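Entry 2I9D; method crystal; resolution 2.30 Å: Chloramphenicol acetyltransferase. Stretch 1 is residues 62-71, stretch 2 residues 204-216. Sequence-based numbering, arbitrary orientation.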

# COMPACT_ATOMS: atom_id res chain seq x y z
N ARG A 62 -21.81 -7.72 0.33
CA ARG A 62 -22.34 -8.84 1.09
C ARG A 62 -21.38 -9.31 2.17
O ARG A 62 -21.81 -9.55 3.30
CB ARG A 62 -22.73 -10.00 0.17
CG ARG A 62 -23.32 -11.22 0.92
CD ARG A 62 -24.20 -12.09 0.02
NE ARG A 62 -24.52 -13.38 0.64
CZ ARG A 62 -25.24 -14.33 0.05
NH1 ARG A 62 -25.73 -14.15 -1.18
NH2 ARG A 62 -25.46 -15.48 0.70
N ALA A 63 -20.09 -9.44 1.85
CA ALA A 63 -19.08 -9.81 2.86
C ALA A 63 -18.99 -8.82 4.03
O ALA A 63 -18.79 -9.22 5.19
CB ALA A 63 -17.72 -10.01 2.20
N ALA A 64 -19.16 -7.53 3.74
CA ALA A 64 -19.06 -6.46 4.75
C ALA A 64 -20.28 -6.51 5.68
O ALA A 64 -20.19 -6.25 6.89
CB ALA A 64 -18.96 -5.10 4.07
N ASN A 65 -21.42 -6.83 5.10
CA ASN A 65 -22.63 -7.03 5.87
C ASN A 65 -22.56 -8.28 6.72
O ASN A 65 -22.96 -8.25 7.90
CB ASN A 65 -23.84 -7.03 4.95
CG ASN A 65 -24.31 -5.62 4.65
OD1 ASN A 65 -24.98 -5.01 5.47
ND2 ASN A 65 -23.96 -5.10 3.48
N GLU A 66 -21.97 -9.36 6.16
CA GLU A 66 -21.97 -10.67 6.84
C GLU A 66 -20.94 -10.87 7.93
O GLU A 66 -21.10 -11.75 8.75
CB GLU A 66 -21.97 -11.84 5.84
CG GLU A 66 -23.29 -11.99 5.12
CD GLU A 66 -23.37 -13.20 4.19
OE1 GLU A 66 -22.39 -13.99 4.14
OE2 GLU A 66 -24.41 -13.37 3.52
N ILE A 67 -19.90 -10.02 7.94
CA ILE A 67 -18.87 -10.06 8.98
C ILE A 67 -19.03 -8.81 9.84
O ILE A 67 -18.70 -7.71 9.39
CB ILE A 67 -17.43 -10.16 8.36
CG1 ILE A 67 -17.34 -11.39 7.45
CG2 ILE A 67 -16.36 -10.26 9.44
CD1 ILE A 67 -16.21 -11.33 6.44
N PRO A 68 -19.54 -8.96 11.08
CA PRO A 68 -20.02 -7.78 11.81
C PRO A 68 -18.95 -6.76 12.17
O PRO A 68 -19.27 -5.61 12.44
CB PRO A 68 -20.67 -8.38 13.08
CG PRO A 68 -20.05 -9.69 13.26
CD PRO A 68 -19.68 -10.20 11.88
N GLU A 69 -17.69 -7.18 12.20
CA GLU A 69 -16.59 -6.26 12.49
C GLU A 69 -16.48 -5.14 11.44
O GLU A 69 -15.95 -4.08 11.73
CB GLU A 69 -15.26 -7.03 12.60
CG GLU A 69 -15.07 -7.78 13.94
CD GLU A 69 -15.89 -9.07 14.02
OE1 GLU A 69 -16.45 -9.51 13.01
OE2 GLU A 69 -15.96 -9.65 15.10
N PHE A 70 -17.00 -5.41 10.25
CA PHE A 70 -16.97 -4.47 9.12
C PHE A 70 -18.14 -3.48 9.14
O PHE A 70 -18.27 -2.66 8.24
CB PHE A 70 -16.88 -5.24 7.78
CG PHE A 70 -15.53 -5.91 7.56
CD1 PHE A 70 -14.56 -5.30 6.77
CD2 PHE A 70 -15.24 -7.14 8.18
CE1 PHE A 70 -13.30 -5.90 6.58
CE2 PHE A 70 -13.99 -7.75 8.01
CZ PHE A 70 -13.02 -7.13 7.21
N ARG A 71 -18.98 -3.56 10.17
CA ARG A 71 -20.15 -2.70 10.33
C ARG A 71 -19.94 -1.67 11.43
O ARG A 71 -20.83 -0.83 11.67
CB ARG A 71 -21.38 -3.56 10.63
CG ARG A 71 -21.90 -4.33 9.38
CD ARG A 71 -23.37 -4.73 9.49
NE ARG A 71 -23.48 -6.14 9.82
CZ ARG A 71 -23.71 -6.63 11.03
NH1 ARG A 71 -23.91 -5.82 12.05
NH2 ARG A 71 -23.75 -7.94 11.20
N HIS A 204 -10.06 -10.94 10.64
CA HIS A 204 -11.31 -10.54 9.99
C HIS A 204 -11.10 -10.23 8.51
O HIS A 204 -11.97 -10.47 7.68
CB HIS A 204 -11.94 -9.37 10.74
CG HIS A 204 -11.99 -9.60 12.21
ND1 HIS A 204 -11.12 -8.98 13.09
CD2 HIS A 204 -12.77 -10.41 12.96
CE1 HIS A 204 -11.37 -9.39 14.32
NE2 HIS A 204 -12.37 -10.26 14.26
N LEU A 205 -9.91 -9.75 8.19
CA LEU A 205 -9.53 -9.52 6.80
C LEU A 205 -9.44 -10.84 6.04
O LEU A 205 -9.88 -10.94 4.88
CB LEU A 205 -8.19 -8.77 6.74
CG LEU A 205 -8.29 -7.31 7.19
CD1 LEU A 205 -6.93 -6.65 7.38
CD2 LEU A 205 -9.17 -6.49 6.24
N SER A 206 -8.86 -11.86 6.69
CA SER A 206 -8.81 -13.23 6.16
C SER A 206 -10.21 -13.74 5.79
O SER A 206 -10.44 -14.19 4.66
CB SER A 206 -8.18 -14.15 7.20
OG SER A 206 -7.45 -15.17 6.61
N LEU A 207 -11.16 -13.63 6.73
CA LEU A 207 -12.56 -14.03 6.49
C LEU A 207 -13.25 -13.20 5.44
O LEU A 207 -14.06 -13.73 4.67
CB LEU A 207 -13.41 -13.90 7.76
CG LEU A 207 -13.03 -14.48 9.11
CD1 LEU A 207 -14.21 -14.27 10.07
CD2 LEU A 207 -12.65 -15.98 9.01
N PHE A 208 -12.99 -11.88 5.43
CA PHE A 208 -13.52 -11.02 4.35
C PHE A 208 -13.14 -11.51 2.96
O PHE A 208 -14.00 -11.76 2.12
CB PHE A 208 -13.09 -9.56 4.54
CG PHE A 208 -13.65 -8.63 3.52
CD1 PHE A 208 -14.90 -8.03 3.72
CD2 PHE A 208 -12.93 -8.33 2.37
CE1 PHE A 208 -15.42 -7.15 2.78
CE2 PHE A 208 -13.43 -7.45 1.42
CZ PHE A 208 -14.70 -6.87 1.62
N TYR A 209 -11.85 -11.65 2.71
CA TYR A 209 -11.36 -12.11 1.41
C TYR A 209 -11.81 -13.54 1.04
O TYR A 209 -12.19 -13.80 -0.12
CB TYR A 209 -9.83 -11.98 1.35
CG TYR A 209 -9.34 -10.56 1.12
CD1 TYR A 209 -8.75 -9.82 2.15
CD2 TYR A 209 -9.48 -9.94 -0.14
CE1 TYR A 209 -8.29 -8.53 1.94
CE2 TYR A 209 -9.03 -8.63 -0.35
CZ TYR A 209 -8.45 -7.94 0.69
OH TYR A 209 -7.99 -6.66 0.48
N LYS A 210 -11.76 -14.46 2.01
CA LYS A 210 -12.30 -15.81 1.83
C LYS A 210 -13.75 -15.70 1.36
O LYS A 210 -14.13 -16.27 0.33
CB LYS A 210 -12.20 -16.62 3.14
CG LYS A 210 -12.72 -18.05 3.05
CD LYS A 210 -11.81 -18.90 2.15
CE LYS A 210 -12.35 -20.36 1.96
NZ LYS A 210 -11.50 -21.12 0.96
N LYS A 211 -14.54 -14.91 2.09
CA LYS A 211 -15.95 -14.69 1.77
C LYS A 211 -16.21 -14.08 0.37
O LYS A 211 -17.03 -14.58 -0.38
CB LYS A 211 -16.57 -13.85 2.88
CG LYS A 211 -18.08 -13.98 3.01
CD LYS A 211 -18.59 -13.24 4.25
CE LYS A 211 -18.63 -14.14 5.50
NZ LYS A 211 -19.79 -15.06 5.45
N VAL A 212 -15.47 -13.02 0.01
CA VAL A 212 -15.59 -12.44 -1.34
C VAL A 212 -15.26 -13.46 -2.44
O VAL A 212 -16.00 -13.58 -3.43
CB VAL A 212 -14.70 -11.18 -1.49
CG1 VAL A 212 -14.61 -10.73 -2.97
CG2 VAL A 212 -15.21 -10.07 -0.61
N GLU A 213 -14.15 -14.18 -2.27
CA GLU A 213 -13.75 -15.18 -3.26
C GLU A 213 -14.80 -16.30 -3.42
O GLU A 213 -15.13 -16.66 -4.55
CB GLU A 213 -12.38 -15.77 -2.93
CG GLU A 213 -11.86 -16.73 -4.00
CD GLU A 213 -10.44 -17.17 -3.72
OE1 GLU A 213 -10.26 -18.06 -2.87
OE2 GLU A 213 -9.51 -16.64 -4.35
N ASP A 214 -15.32 -16.82 -2.31
CA ASP A 214 -16.41 -17.81 -2.35
C ASP A 214 -17.57 -17.38 -3.27
O ASP A 214 -18.09 -18.22 -3.99
CB ASP A 214 -16.97 -18.16 -0.94
CG ASP A 214 -15.98 -18.98 -0.08
OD1 ASP A 214 -14.96 -19.50 -0.63
OD2 ASP A 214 -16.22 -19.08 1.16
N PHE A 215 -17.96 -16.10 -3.23
CA PHE A 215 -19.07 -15.61 -4.06
C PHE A 215 -18.68 -15.53 -5.53
O PHE A 215 -19.53 -15.62 -6.41
CB PHE A 215 -19.59 -14.21 -3.62
CG PHE A 215 -20.10 -14.13 -2.19
CD1 PHE A 215 -21.08 -15.00 -1.71
CD2 PHE A 215 -19.64 -13.11 -1.33
CE1 PHE A 215 -21.57 -14.90 -0.37
CE2 PHE A 215 -20.12 -13.00 -0.01
CZ PHE A 215 -21.08 -13.91 0.47
N LEU A 216 -17.38 -15.35 -5.78
CA LEU A 216 -16.88 -15.08 -7.14
C LEU A 216 -16.30 -16.29 -7.96
O LEU A 216 -16.36 -16.25 -9.19
CB LEU A 216 -15.93 -13.88 -7.14
CG LEU A 216 -16.49 -12.53 -6.66
CD1 LEU A 216 -15.36 -11.51 -6.54
CD2 LEU A 216 -17.60 -11.99 -7.58

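Two segments far apart in the chain meet here: the last turn of a helix, followed after Ile 67 by a short 3-10 segment, and the helix of residues 204-216. Their N-to-C directions differ by 136°, so the helices run obliquely antiparallel, and the order of contacts reverses, with Arg 62 reaching Phe 215 at one end and Glu 69 reaching His 204 at the other. The axes come within 9.3 Å.

Ala 63 marks the close point. Its CA lies 5.9 Å from the CA of Phe 208, and its methyl points toward the partner helix, with Ala 63 CB 3.7 Å from Phe 208 CE1 and 3.8 Å from Val 212 CG2. A side chain this short lets larger groups gather around it. The chi1 t (-177°) of Phe 208 complements it: the CA-to-CB bond points sideways, yet the CD1-CE1 side of the ring meets both Ala 63 and Phe 70.

Ile 67 is the first residue to leave helical geometry, with phi/psi of -111/107, and the 3-10 segment 68-70 follows, closed by a backbone bond from Phe 70 N to Ile 67 O (3.0 Å). The turn keeps both Ile 67 and Phe 70 directed toward the second helix. With chi1 m and chi2 t, Ile 67 extends its CD1 methyl onto the helix backbone, 3.4 Å from Phe 208 CA, and its CG1 lies 3.6 Å from Lys 211 CE. Phe 70, with chi1 m, forms an offset stack with Phe 208, centroids 5.0 Å apart and planes at 26°. At its edge, Phe 70 CZ is 4.0 Å from Leu 205 CD2; the CA-to-CB bond of Leu 205 points away, but the end of its side chain comes nearer.

The polar groups form a linked set. Glu 66, with chi1 m and chi2 t, extends its carboxylate between two cations: OE2 accepts a 2.9 Å hydrogen bond from Arg 62 NE one helical turn earlier, while OE1 accepts one of 3.1 Å from Lys 211 NZ. Both are salt bridges, one within the helix and one across the contact. The extended start of Lys 211 (chi1 and chi2 t) lays its CD 3.7 Å from Ala 63 CA; the bend at chi3 (-91°, between wells) and chi4 (m) then directs NZ to Glu 66. In Arg 62, chi1 to chi3 are all t, with chi4 at -178°, and one face of its guanidinium is covered by Phe 215, whose CE1 lies 3.5 Å from Arg 62 NE. This leaves the in-plane N-H of NE available to Glu 66.

At the far end, chi1 m sets Glu 69 CG over the face of the His 204 ring, 3.8 Å from the ring centroid and 17° off the normal, a CH-pi contact; chi2 p then turns the carboxylate, leaving Glu 69 CD 3.6 Å from His 204 CD2.

The rule is economical: a small residue at the close approach, aromatic and branched groups beside it, and a lysine whose methylenes pack while its ammonium pairs with a glutamate.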